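Local coordinates for CghA (Chaetomium globosum, PDB 6KBC), which is a two-domain, mostly beta-stranded protein of the calycin clan that holds the ligand WK1 in a pocket, at residues Ile7-Gly12 / Val99-Ser104; Gly112-Val117 / Ala133-Ala138; Gly250-Ala255 / Ser378-His383; Leu327-Ala332 / Trp339-Arg344. All blocks are in the same frame, centred on the assembly; numbering follows the deposited sequence.

In the fold
Starting near the N terminus, interaction 1 pairs strand 6-10 with strand 99-105 and closes a loop of 86 residues. Interaction 2 follows in series and closes a loop of 15: strand 113-119 hydrogen-bonds to strand 99-105 on one side and to strand 132-137 on the other, so the first two contacts extend a single antiparallel run in the N-terminal family region. Further on, interaction 3 closes a 122-residue loop between the start of strand 252-261 and the approach to strand 382-392. Interaction 4, a local hairpin, is nested inside that loop and touches interaction 3 through Y252 and M254. Both later contacts belong to the C-terminal family region.

Interaction 1. Residues Ile7-Gly12 / Val99-Ser104; sequences ISLLQG and VSVVTS
Strand 7-10 pairs with strand 99-104 almost exactly antiparallel, at 179° with the axes 4.8 Å apart; S8-V102 and L10-S100 form hydrogen-bonded pairs, and I7-T103 and L9-V101 non-hydrogen-bonded ones. Four nearly straight backbone bonds join them, among them S8 N to V102 O at 2.9 Å and S100 N to L10 O at 3.0 Å. A supporting CA-H...O contact runs from V101 CA to S8 O at 3.2 Å.

On the face carrying I7, L9, V101 and T103, the leucine does most of the bridging. Its second torsion (62°) places CD1 against the partner strand, where this one methyl lies 3.7 Å from V99 CG1 and 3.7 Å from V101 CB. V101 CG2 also meets I7 CG1 at 4.1 Å. Branched aliphatic residues suit this partly exposed face, because their methyls can meet across the spacing between neighbouring strands. The opposite face, with S8, L10, S100 and V102, is buried. Here L10 supplies apolar bulk, while the two small serines bring hydroxyls that are satisfied: S8 OG bonds to A38 O and R68 NH1, and S100 OG to R68 NE.

R68, from strand 60-69, thus lies beneath both strands, and F77 of strand 77-85 touches L10 and S100. Within the sheet, strand 99-105 stands between strand 6-10 and strand 113-119, hydrogen-bonding to each.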
loop_
_atom_site.group_PDB
_atom_site.type_symbol
_atom_site.label_atom_id
_atom_site.label_comp_id
_atom_site.label_asym_id
_atom_site.label_seq_id
_atom_site.Cartn_x
_atom_site.Cartn_y
_atom_site.Cartn_z
ATOM N N ILE A 7 19.237 11.047 11.429
ATOM C CA ILE A 7 18.092 11.181 12.318
ATOM C C ILE A 7 17.140 12.229 11.757
ATOM O O ILE A 7 17.541 13.366 11.480
ATOM C CB ILE A 7 18.518 11.544 13.755
ATOM C CG1 ILE A 7 17.276 11.803 14.615
ATOM C CG2 ILE A 7 19.494 12.727 13.758
ATOM C CD1 ILE A 7 17.542 11.846 16.107
ATOM N N SER A 8 15.883 11.837 11.572
ATOM C CA SER A 8 14.792 12.758 11.290
ATOM C C SER A 8 13.845 12.685 12.476
ATOM O O SER A 8 13.127 11.692 12.639
ATOM C CB SER A 8 14.080 12.400 9.987
ATOM O OG SER A 8 12.893 13.159 9.848
ATOM N N LEU A 9 13.844 13.724 13.307
ATOM C CA LEU A 9 13.039 13.744 14.520
ATOM C C LEU A 9 12.052 14.899 14.453
ATOM O O LEU A 9 12.451 16.069 14.442
ATOM C CB LEU A 9 13.923 13.842 15.764
ATOM C CG LEU A 9 13.236 14.105 17.103
ATOM C CD1 LEU A 9 12.291 12.974 17.454
ATOM C CD2 LEU A 9 14.285 14.268 18.200
ATOM N N LEU A 10 10.769 14.558 14.409
ATOM C CA LEU A 10 9.674 15.509 14.326
ATOM C C LEU A 10 8.825 15.351 15.575
ATOM O O LEU A 10 8.288 14.270 15.835
ATOM C CB LEU A 10 8.844 15.292 13.055
ATOM C CG LEU A 10 9.450 15.598 11.683
ATOM C CD1 LEU A 10 10.583 14.690 11.354
ATOM C CD2 LEU A 10 8.373 15.434 10.624
ATOM N N GLN A 11 8.712 16.431 16.337
ATOM C CA GLN A 11 8.138 16.419 17.673
ATOM C C GLN A 11 7.678 17.826 18.005
ATOM O O GLN A 11 8.042 18.793 17.331
ATOM C CB GLN A 11 9.156 15.959 18.706
ATOM C CG GLN A 11 10.244 16.993 18.885
ATOM C CD GLN A 11 11.350 16.523 19.797
ATOM O OE1 GLN A 11 11.331 15.400 20.298
ATOM N NE2 GLN A 11 12.351 17.373 19.986
ATOM N N GLY A 12 6.891 17.934 19.068
ATOM C CA GLY A 12 6.535 19.274 19.472
ATOM C C GLY A 12 5.553 19.907 18.502
ATOM O O GLY A 12 4.796 19.230 17.803
ATOM N N VAL A 99 5.254 12.245 18.402
ATOM C CA VAL A 99 6.643 12.090 17.985
ATOM C C VAL A 99 6.724 11.070 16.861
ATOM O O VAL A 99 6.194 9.959 16.981
ATOM C CB VAL A 99 7.560 11.658 19.147
ATOM C CG1 VAL A 99 9.008 11.683 18.701
ATOM C CG2 VAL A 99 7.375 12.568 20.341
ATOM N N SER A 100 7.417 11.439 15.790
ATOM C CA SER A 100 7.812 10.519 14.734
ATOM C C SER A 100 9.295 10.687 14.488
ATOM O O SER A 100 9.733 11.759 14.063
ATOM C CB SER A 100 7.044 10.770 13.434
ATOM O OG SER A 100 7.533 9.901 12.423
ATOM N N VAL A 101 10.062 9.631 14.721
ATOM C CA VAL A 101 11.495 9.673 14.489
ATOM C C VAL A 101 11.888 8.503 13.605
ATOM O O VAL A 101 11.474 7.363 13.844
ATOM C CB VAL A 101 12.291 9.676 15.813
ATOM C CG1 VAL A 101 12.043 8.415 16.613
ATOM C CG2 VAL A 101 13.769 9.826 15.522
ATOM N N VAL A 102 12.671 8.790 12.571
ATOM C CA VAL A 102 13.239 7.762 11.711
ATOM C C VAL A 102 14.747 7.930 11.710
ATOM O O VAL A 102 15.254 9.036 11.496
ATOM C CB VAL A 102 12.686 7.834 10.279
ATOM C CG1 VAL A 102 13.318 6.735 9.424
ATOM C CG2 VAL A 102 11.174 7.706 10.305
ATOM N N THR A 103 15.454 6.838 11.957
ATOM C CA THR A 103 16.901 6.825 11.939
ATOM C C THR A 103 17.376 5.816 10.910
ATOM O O THR A 103 16.731 4.791 10.682
ATOM C CB THR A 103 17.466 6.472 13.317
ATOM O OG1 THR A 103 17.134 5.113 13.623
ATOM C CG2 THR A 103 16.874 7.380 14.383
ATOM N N SER A 104 18.501 6.120 10.276
ATOM C CA SER A 104 19.157 5.194 9.368
ATOM C C SER A 104 20.597 5.034 9.833
ATOM O O SER A 104 21.330 6.024 9.929
ATOM C CB SER A 104 19.096 5.694 7.925
ATOM O OG SER A 104 19.639 4.735 7.043
#

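Interaction 2. Residues Gly112-Val117 / Ala133-Ala138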
loop_
_atom_site.group_PDB
_atom_site.type_symbol
_atom_site.label_atom_id
_atom_site.label_comp_id
_atom_site.label_asym_id
_atom_site.label_seq_id
_atom_site.Cartn_x
_atom_site.Cartn_y
_atom_site.Cartn_z
ATOM N N GLY A 112 20.925 1.887 4.748
ATOM C CA GLY A 112 21.234 1.656 6.138
ATOM C C GLY A 112 20.081 0.967 6.837
ATOM O O GLY A 112 18.958 0.891 6.329
ATOM N N HIS A 113 20.385 0.447 8.019
ATOM C CA HIS A 113 19.362 -0.111 8.888
ATOM C C HIS A 113 18.466 1.014 9.391
ATOM O O HIS A 113 18.944 1.951 10.039
ATOM C CB HIS A 113 20.018 -0.861 10.047
ATOM C CG HIS A 113 19.069 -1.233 11.141
ATOM N ND1 HIS A 113 18.768 -0.385 12.186
ATOM C CD2 HIS A 113 18.347 -2.359 11.350
ATOM C CE1 HIS A 113 17.902 -0.974 12.993
ATOM N NE2 HIS A 113 17.634 -2.174 12.509
ATOM N N VAL A 114 17.168 0.934 9.082
ATOM C CA VAL A 114 16.217 2.002 9.367
ATOM C C VAL A 114 15.316 1.585 10.519
ATOM O O VAL A 114 14.854 0.440 10.579
ATOM C CB VAL A 114 15.374 2.351 8.122
ATOM C CG1 VAL A 114 14.260 3.316 8.488
ATOM C CG2 VAL A 114 16.244 2.931 7.038
ATOM N N ALA A 115 15.049 2.520 11.421
ATOM C CA ALA A 115 14.103 2.321 12.507
ATOM C C ALA A 115 13.204 3.538 12.595
ATOM O O ALA A 115 13.690 4.673 12.616
ATOM C CB ALA A 115 14.817 2.101 13.847
ATOM N N GLY A 116 11.905 3.307 12.638
ATOM C CA GLY A 116 10.933 4.377 12.765
ATOM C C GLY A 116 10.149 4.185 14.045
ATOM O O GLY A 116 9.825 3.055 14.413
ATOM N N VAL A 117 9.879 5.291 14.735
ATOM C CA VAL A 117 9.112 5.238 15.974
ATOM C C VAL A 117 8.115 6.385 16.010
ATOM O O VAL A 117 8.487 7.560 16.089
ATOM C CB VAL A 117 10.022 5.261 17.221
ATOM C CG1 VAL A 117 9.200 4.959 18.462
ATOM C CG2 VAL A 117 11.170 4.260 17.096
ATOM N N ALA A 133 4.468 2.760 18.371
ATOM C CA ALA A 133 4.369 1.948 17.169
ATOM C C ALA A 133 5.664 2.143 16.407
ATOM O O ALA A 133 6.078 3.279 16.166
ATOM C CB ALA A 133 3.160 2.339 16.309
ATOM N N SER A 134 6.323 1.052 16.057
ATOM C CA SER A 134 7.664 1.182 15.524
ATOM C C SER A 134 7.863 0.190 14.395
ATOM O O SER A 134 7.258 -0.885 14.376
ATOM C CB SER A 134 8.718 0.955 16.622
ATOM O OG SER A 134 8.823 -0.425 16.924
ATOM N N PHE A 135 8.719 0.559 13.450
ATOM C CA PHE A 135 9.146 -0.373 12.424
ATOM C C PHE A 135 10.661 -0.378 12.333
ATOM O O PHE A 135 11.336 0.588 12.687
ATOM C CB PHE A 135 8.510 -0.068 11.051
ATOM C CG PHE A 135 8.815 1.305 10.499
ATOM C CD1 PHE A 135 9.979 1.549 9.787
ATOM C CD2 PHE A 135 7.896 2.332 10.632
ATOM C CE1 PHE A 135 10.240 2.812 9.257
ATOM C CE2 PHE A 135 8.146 3.590 10.095
ATOM C CZ PHE A 135 9.327 3.828 9.414
ATOM N N ASP A 136 11.182 -1.497 11.845
ATOM C CA ASP A 136 12.608 -1.710 11.716
ATOM C C ASP A 136 12.845 -2.463 10.420
ATOM O O ASP A 136 12.213 -3.495 10.180
ATOM C CB ASP A 136 13.130 -2.511 12.918
ATOM C CG ASP A 136 14.595 -2.290 13.175
ATOM O OD1 ASP A 136 14.946 -1.225 13.742
ATOM O OD2 ASP A 136 15.387 -3.203 12.846
ATOM N N VAL A 137 13.737 -1.960 9.577
ATOM C CA VAL A 137 14.027 -2.601 8.304
ATOM C C VAL A 137 15.527 -2.802 8.180
ATOM O O VAL A 137 16.297 -1.855 8.372
ATOM C CB VAL A 137 13.501 -1.784 7.113
ATOM C CG1 VAL A 137 13.758 -2.534 5.843
ATOM C CG2 VAL A 137 12.005 -1.496 7.278
ATOM N N ALA A 138 15.931 -4.025 7.837
ATOM C CA ALA A 138 17.337 -4.334 7.617
ATOM C C ALA A 138 17.912 -3.452 6.514
ATOM O O ALA A 138 17.202 -3.015 5.603
ATOM C CB ALA A 138 17.507 -5.804 7.248
HETATM O O HOH W 1 16.786 -0.325 5.388
#
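F135 lays its ring over G116, and H113 reaches across to D136; F135, G116 and H113 bury the most surface between the two antiparallel strands. The phenylalanine CG sits between its own backbone N and carbonyl carbon (chi1 59°), and the ring beyond lies over G116. There G116 CA stands 3.8 Å from the ring centroid, close to the normal, a CH-pi contact over the centre of the face. Glycine suits the position because nothing projects from its CA to hold the ring off. In the backbone, G116 N to F135 O (2.8 Å) and F135 N to G116 O (2.9 Å) pair the same two residues. V114 CG1 meets the ring edge at CE1, 4.1 Å away, and F135 goes on to stack with W49 and meet F66 edge-to-face.

H113 reaches D136 on the face that carries A115. Its NE2 donates to D136 OD2 in a very short bond of 2.5 Å, bent to 137°, with ring and carboxylate planes 56° apart. H113 ND1 also has a weak bond to D105 OD2. Having a carboxylate near each ring nitrogen may favour a protonated, positively charged imidazole.

Interaction 3. Residues Gly250-Ala255 / Ser378-His383; sequences GPYVMA and SEESVH
With CG of Y252 anti to its carbonyl carbon (chi1 -65°) and CG of E380 anti to its backbone N (chi1 -177°), the glutamate chain extended beyond, the two side chains reach each other tip to tip. Y252 OH donates to E380 OE2 in a very short hydrogen bond of 2.5 Å. The two flat groups are turned 69° apart, with the carboxyl carbon in the plane of the ring at its edge. A long acidic side chain is well suited to span from the loop to the phenol. R277 takes part on both sides, its NE bonding to Y252 OH and its NH2 forming a salt bridge with E380 OE1, while L375 N bonds to OE2.

The contact ties strand 252-261 to the loop before strand 382-392 in the C-terminal calycin-clan domain. In that loop S378 OG accepts from E380 N at 3.0 Å, an ST turn. V382 divides its methyls: CG1 packs 3.8 Å from P251 CD, and CG2 sits 3.9 Å from Y252 CD2, at the ring edge. G250, whose positive phi favours glycine, is linked to strand 382-392 by a water that accepts from G250 N and donates to H383 O.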
loop_
_atom_site.group_PDB
_atom_site.type_symbol
_atom_site.label_atom_id
_atom_site.label_comp_id
_atom_site.label_asym_id
_atom_site.label_seq_id
_atom_site.Cartn_x
_atom_site.Cartn_y
_atom_site.Cartn_z
ATOM N N GLY A 250 -1.576 -18.885 -6.922
ATOM C CA GLY A 250 -0.660 -19.835 -7.507
ATOM C C GLY A 250 0.745 -19.271 -7.537
ATOM O O GLY A 250 1.241 -18.744 -6.542
ATOM N N PRO A 251 1.406 -19.340 -8.695
ATOM C CA PRO A 251 2.763 -18.783 -8.800
ATOM C C PRO A 251 2.796 -17.264 -8.888
ATOM O O PRO A 251 3.893 -16.691 -8.887
ATOM C CB PRO A 251 3.284 -19.400 -10.100
ATOM C CG PRO A 251 2.049 -19.509 -10.940
ATOM C CD PRO A 251 0.924 -19.853 -9.988
ATOM N N TYR A 252 1.649 -16.597 -8.963
ATOM C CA TYR A 252 1.597 -15.171 -9.269
ATOM C C TYR A 252 1.524 -14.348 -7.999
ATOM O O TYR A 252 0.726 -14.644 -7.096
ATOM C CB TYR A 252 0.396 -14.850 -10.160
ATOM C CG TYR A 252 0.490 -15.480 -11.506
ATOM C CD1 TYR A 252 1.451 -15.070 -12.417
ATOM C CD2 TYR A 252 -0.339 -16.532 -11.852
ATOM C CE1 TYR A 252 1.543 -15.668 -13.662
ATOM C CE2 TYR A 252 -0.251 -17.134 -13.072
ATOM C CZ TYR A 252 0.690 -16.699 -13.977
ATOM O OH TYR A 252 0.764 -17.306 -15.209
ATOM N N VAL A 253 2.329 -13.293 -7.950
ATOM C CA VAL A 253 2.220 -12.270 -6.922
ATOM C C VAL A 253 2.062 -10.936 -7.636
ATOM O O VAL A 253 2.831 -10.625 -8.550
ATOM C CB VAL A 253 3.443 -12.266 -5.995
ATOM C CG1 VAL A 253 3.441 -11.030 -5.115
ATOM C CG2 VAL A 253 3.439 -13.535 -5.136
ATOM N N MET A 254 1.062 -10.167 -7.235
ATOM C CA MET A 254 0.777 -8.901 -7.899
ATOM C C MET A 254 0.582 -7.808 -6.870
ATOM O O MET A 254 -0.001 -8.032 -5.800
ATOM C CB MET A 254 -0.450 -8.982 -8.826
ATOM C CG MET A 254 -1.799 -9.100 -8.153
ATOM S SD MET A 254 -2.975 -10.147 -9.065
ATOM C CE MET A 254 -2.129 -11.733 -9.224
ATOM N N ALA A 255 1.104 -6.624 -7.185
ATOM C CA ALA A 255 0.996 -5.488 -6.291
ATOM C C ALA A 255 0.784 -4.253 -7.146
ATOM O O ALA A 255 1.393 -4.117 -8.207
ATOM C CB ALA A 255 2.235 -5.344 -5.399
ATOM N N SER A 378 -4.277 -19.433 -22.299
ATOM C CA SER A 378 -3.832 -20.709 -21.777
ATOM C C SER A 378 -4.955 -21.332 -20.967
ATOM O O SER A 378 -5.991 -20.715 -20.713
ATOM C CB SER A 378 -2.579 -20.547 -20.913
ATOM O OG SER A 378 -2.933 -20.121 -19.609
ATOM N N GLU A 379 -4.724 -22.572 -20.555
ATOM C CA GLU A 379 -5.659 -23.288 -19.702
ATOM C C GLU A 379 -5.505 -22.911 -18.236
ATOM O O GLU A 379 -6.263 -23.407 -17.395
ATOM C CB GLU A 379 -5.464 -24.799 -19.884
ATOM C CG GLU A 379 -6.007 -25.318 -21.213
ATOM C CD GLU A 379 -7.398 -24.789 -21.516
ATOM O OE1 GLU A 379 -8.364 -25.251 -20.867
ATOM O OE2 GLU A 379 -7.529 -23.900 -22.390
ATOM N N GLU A 380 -4.553 -22.040 -17.921
ATOM C CA GLU A 380 -4.246 -21.725 -16.537
ATOM C C GLU A 380 -5.442 -21.074 -15.851
ATOM O O GLU A 380 -6.083 -20.169 -16.397
ATOM C CB GLU A 380 -3.042 -20.799 -16.475
ATOM C CG GLU A 380 -2.626 -20.477 -15.077
ATOM C CD GLU A 380 -1.310 -19.764 -15.050
ATOM O OE1 GLU A 380 -0.432 -20.174 -14.252
ATOM O OE2 GLU A 380 -1.174 -18.765 -15.797
ATOM N N SER A 381 -5.741 -21.545 -14.648
ATOM C CA SER A 381 -6.813 -20.977 -13.838
ATOM C C SER A 381 -6.362 -21.092 -12.382
ATOM O O SER A 381 -6.633 -22.096 -11.722
ATOM C CB SER A 381 -8.128 -21.700 -14.083
ATOM O OG SER A 381 -9.154 -21.157 -13.285
ATOM N N VAL A 382 -5.659 -20.065 -11.899
ATOM C CA VAL A 382 -5.093 -20.114 -10.552
ATOM C C VAL A 382 -6.104 -19.544 -9.566
ATOM O O VAL A 382 -7.094 -18.914 -9.956
ATOM C CB VAL A 382 -3.744 -19.369 -10.465
ATOM C CG1 VAL A 382 -2.695 -20.114 -11.259
ATOM C CG2 VAL A 382 -3.876 -17.946 -10.951
ATOM N N HIS A 383 -5.874 -19.777 -8.281
ATOM C CA HIS A 383 -6.784 -19.331 -7.239
ATOM C C HIS A 383 -5.979 -18.801 -6.069
ATOM O O HIS A 383 -4.984 -19.406 -5.666
ATOM C CB HIS A 383 -7.733 -20.457 -6.771
ATOM C CG HIS A 383 -8.757 -19.995 -5.779
ATOM N ND1 HIS A 383 -8.487 -19.887 -4.428
ATOM C CD2 HIS A 383 -10.020 -19.527 -5.946
ATOM C CE1 HIS A 383 -9.552 -19.418 -3.803
ATOM N NE2 HIS A 383 -10.498 -19.195 -4.699
HETATM O O HOH W 2 -2.804 -19.324 -4.055
#

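Interaction 4. Residues Leu327-Ala332 / Trp339-Arg344; sequences LEFRSA and WSFDLR
F329 and W339 form a hydrogen-bonded antiparallel pair, as do L327 and F341, and their side chains make up the densely filled face of this hairpin. The strand axes come within 4.6 Å, at 165°, with backbone bonds such as F329 N to W339 O at 2.7 Å. W339 has more of its surface covered across the contact than any other residue. Its CG is set anti to the carbonyl carbon (chi1 -55°); in the indole beyond, CE3 meets F329 CB at 4.0 Å, and S331 CB abuts the ring edge at CZ3, 3.8 Å away. A small serine fits against that wide ring. Further along, F329 CD2 lies near the plane of the F341 ring, at its edge, and L327 CD1 touches L343 CD2 at 4.0 Å.

The other face, with E328 and S340, is polar and more loosely joined. Here the link is a water, 2.7 Å from S340 OG and only weakly bonded to E328 OE1. Within its own strand R330 grips E328 OE2 side-on with NE (3.1 Å) and NH2 (3.0 Å) in a salt bridge, while its NH1 bonds A297 O and pairs with D295. R304 also bridges to OE2, and K338 to OE1.

Strand 324-330 lies between strands 302-308 and 338-346, and the latter pairs onward with 363-375. The aromatic face packs on L275 of strand 269-277 and M254 of strand 252-261.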
loop_
_atom_site.group_PDB
_atom_site.type_symbol
_atom_site.label_atom_id
_atom_site.label_comp_id
_atom_site.label_asym_id
_atom_site.label_seq_id
_atom_site.Cartn_x
_atom_site.Cartn_y
_atom_site.Cartn_z
ATOM N N LEU A 327 -7.563 -7.112 -13.109
ATOM C CA LEU A 327 -6.199 -6.673 -13.374
ATOM C C LEU A 327 -5.686 -7.430 -14.580
ATOM O O LEU A 327 -5.566 -8.662 -14.540
ATOM C CB LEU A 327 -5.255 -6.950 -12.197
ATOM C CG LEU A 327 -5.539 -6.271 -10.871
ATOM C CD1 LEU A 327 -4.405 -6.633 -9.892
ATOM C CD2 LEU A 327 -5.660 -4.776 -11.078
ATOM N N GLU A 328 -5.352 -6.706 -15.635
ATOM C CA GLU A 328 -4.773 -7.311 -16.824
ATOM C C GLU A 328 -3.353 -6.786 -16.956
ATOM O O GLU A 328 -3.154 -5.600 -17.228
ATOM C CB GLU A 328 -5.596 -6.986 -18.059
ATOM C CG GLU A 328 -5.008 -7.484 -19.359
ATOM C CD GLU A 328 -5.623 -6.723 -20.506
ATOM O OE1 GLU A 328 -6.528 -7.273 -21.149
ATOM O OE2 GLU A 328 -5.223 -5.557 -20.728
ATOM N N PHE A 329 -2.370 -7.657 -16.754
ATOM C CA PHE A 329 -0.975 -7.268 -16.916
ATOM C C PHE A 329 -0.517 -7.618 -18.318
ATOM O O PHE A 329 -0.890 -8.660 -18.856
ATOM C CB PHE A 329 -0.078 -7.986 -15.896
ATOM C CG PHE A 329 -0.185 -7.443 -14.515
ATOM C CD1 PHE A 329 0.643 -6.418 -14.101
ATOM C CD2 PHE A 329 -1.113 -7.962 -13.621
ATOM C CE1 PHE A 329 0.560 -5.927 -12.802
ATOM C CE2 PHE A 329 -1.208 -7.477 -12.332
ATOM C CZ PHE A 329 -0.361 -6.453 -11.921
ATOM N N ARG A 330 0.299 -6.756 -18.905
ATOM C CA ARG A 330 0.894 -7.037 -20.200
ATOM C C ARG A 330 2.407 -6.986 -20.082
ATOM O O ARG A 330 2.958 -6.153 -19.356
ATOM C CB ARG A 330 0.447 -6.034 -21.257
ATOM C CG ARG A 330 -1.043 -5.940 -21.371
ATOM C CD ARG A 330 -1.453 -5.259 -22.662
ATOM N NE ARG A 330 -2.872 -4.969 -22.607
ATOM C CZ ARG A 330 -3.526 -4.240 -23.500
ATOM N NH1 ARG A 330 -2.878 -3.741 -24.561
ATOM N NH2 ARG A 330 -4.834 -4.016 -23.323
ATOM N N SER A 331 3.067 -7.866 -20.812
ATOM C CA SER A 331 4.514 -7.850 -20.937
ATOM C C SER A 331 4.899 -7.404 -22.343
ATOM O O SER A 331 4.388 -7.949 -23.328
ATOM C CB SER A 331 5.095 -9.237 -20.666
ATOM O OG SER A 331 6.425 -9.287 -21.158
ATOM N N ALA A 332 5.798 -6.421 -22.436
ATOM C CA ALA A 332 6.428 -6.072 -23.708
ATOM C C ALA A 332 7.628 -6.966 -24.020
ATOM O O ALA A 332 8.403 -6.661 -24.940
ATOM C CB ALA A 332 6.863 -4.606 -23.707
ATOM N N TRP A 339 -1.569 -11.509 -18.631
ATOM C CA TRP A 339 -2.215 -12.212 -17.542
ATOM C C TRP A 339 -3.428 -11.401 -17.114
ATOM O O TRP A 339 -3.371 -10.169 -17.064
ATOM C CB TRP A 339 -1.266 -12.405 -16.376
ATOM C CG TRP A 339 0.018 -13.086 -16.747
ATOM C CD1 TRP A 339 0.318 -14.418 -16.606
ATOM C CD2 TRP A 339 1.181 -12.471 -17.309
ATOM N NE1 TRP A 339 1.601 -14.666 -17.052
ATOM C CE2 TRP A 339 2.158 -13.486 -17.472
ATOM C CE3 TRP A 339 1.503 -11.160 -17.678
ATOM C CZ2 TRP A 339 3.423 -13.227 -18.003
ATOM C CZ3 TRP A 339 2.775 -10.905 -18.181
ATOM C CH2 TRP A 339 3.710 -11.936 -18.351
ATOM N N SER A 340 -4.523 -12.090 -16.823
ATOM C CA SER A 340 -5.742 -11.431 -16.370
ATOM C C SER A 340 -6.194 -12.088 -15.084
ATOM O O SER A 340 -6.244 -13.322 -14.996
ATOM C CB SER A 340 -6.856 -11.519 -17.420
ATOM O OG SER A 340 -7.879 -10.610 -17.079
ATOM N N PHE A 341 -6.496 -11.271 -14.082
ATOM C CA PHE A 341 -6.972 -11.768 -12.807
ATOM C C PHE A 341 -8.221 -11.012 -12.418
ATOM O O PHE A 341 -8.308 -9.793 -12.599
ATOM C CB PHE A 341 -5.921 -11.621 -11.690
ATOM C CG PHE A 341 -4.617 -12.268 -12.020
ATOM C CD1 PHE A 341 -4.409 -13.615 -11.741
ATOM C CD2 PHE A 341 -3.610 -11.546 -12.640
ATOM C CE1 PHE A 341 -3.184 -14.225 -12.046
ATOM C CE2 PHE A 341 -2.398 -12.154 -12.950
ATOM C CZ PHE A 341 -2.201 -13.494 -12.661
ATOM N N ASP A 342 -9.177 -11.740 -11.871
ATOM C CA ASP A 342 -10.344 -11.125 -11.267
ATOM C C ASP A 342 -10.155 -11.154 -9.767
ATOM O O ASP A 342 -9.856 -12.211 -9.190
ATOM C CB ASP A 342 -11.625 -11.846 -11.683
ATOM C CG ASP A 342 -12.064 -11.453 -13.088
ATOM O OD1 ASP A 342 -11.354 -10.637 -13.731
ATOM O OD2 ASP A 342 -13.121 -11.923 -13.531
ATOM N N LEU A 343 -10.282 -9.996 -9.150
ATOM C CA LEU A 343 -10.137 -9.850 -7.710
ATOM C C LEU A 343 -11.516 -9.484 -7.193
ATOM O O LEU A 343 -11.951 -8.337 -7.339
ATOM C CB LEU A 343 -9.111 -8.784 -7.365
ATOM C CG LEU A 343 -7.639 -9.217 -7.444
ATOM C CD1 LEU A 343 -7.244 -9.604 -8.841
ATOM C CD2 LEU A 343 -6.820 -8.051 -6.990
ATOM N N ARG A 344 -12.221 -10.447 -6.616
ATOM C CA ARG A 344 -13.613 -10.223 -6.254
ATOM C C ARG A 344 -13.728 -10.033 -4.757
ATOM O O ARG A 344 -13.112 -10.771 -3.981
ATOM C CB ARG A 344 -14.511 -11.358 -6.759
ATOM C CG ARG A 344 -14.499 -11.383 -8.278
ATOM C CD ARG A 344 -15.324 -12.515 -8.870
ATOM N NE ARG A 344 -15.307 -12.422 -10.324
ATOM C CZ ARG A 344 -16.151 -11.676 -11.031
ATOM N NH1 ARG A 344 -17.086 -10.951 -10.412
ATOM N NH2 ARG A 344 -16.056 -11.648 -12.356
HETATM O O HOH W 3 -8.427 -9.425 -19.496
#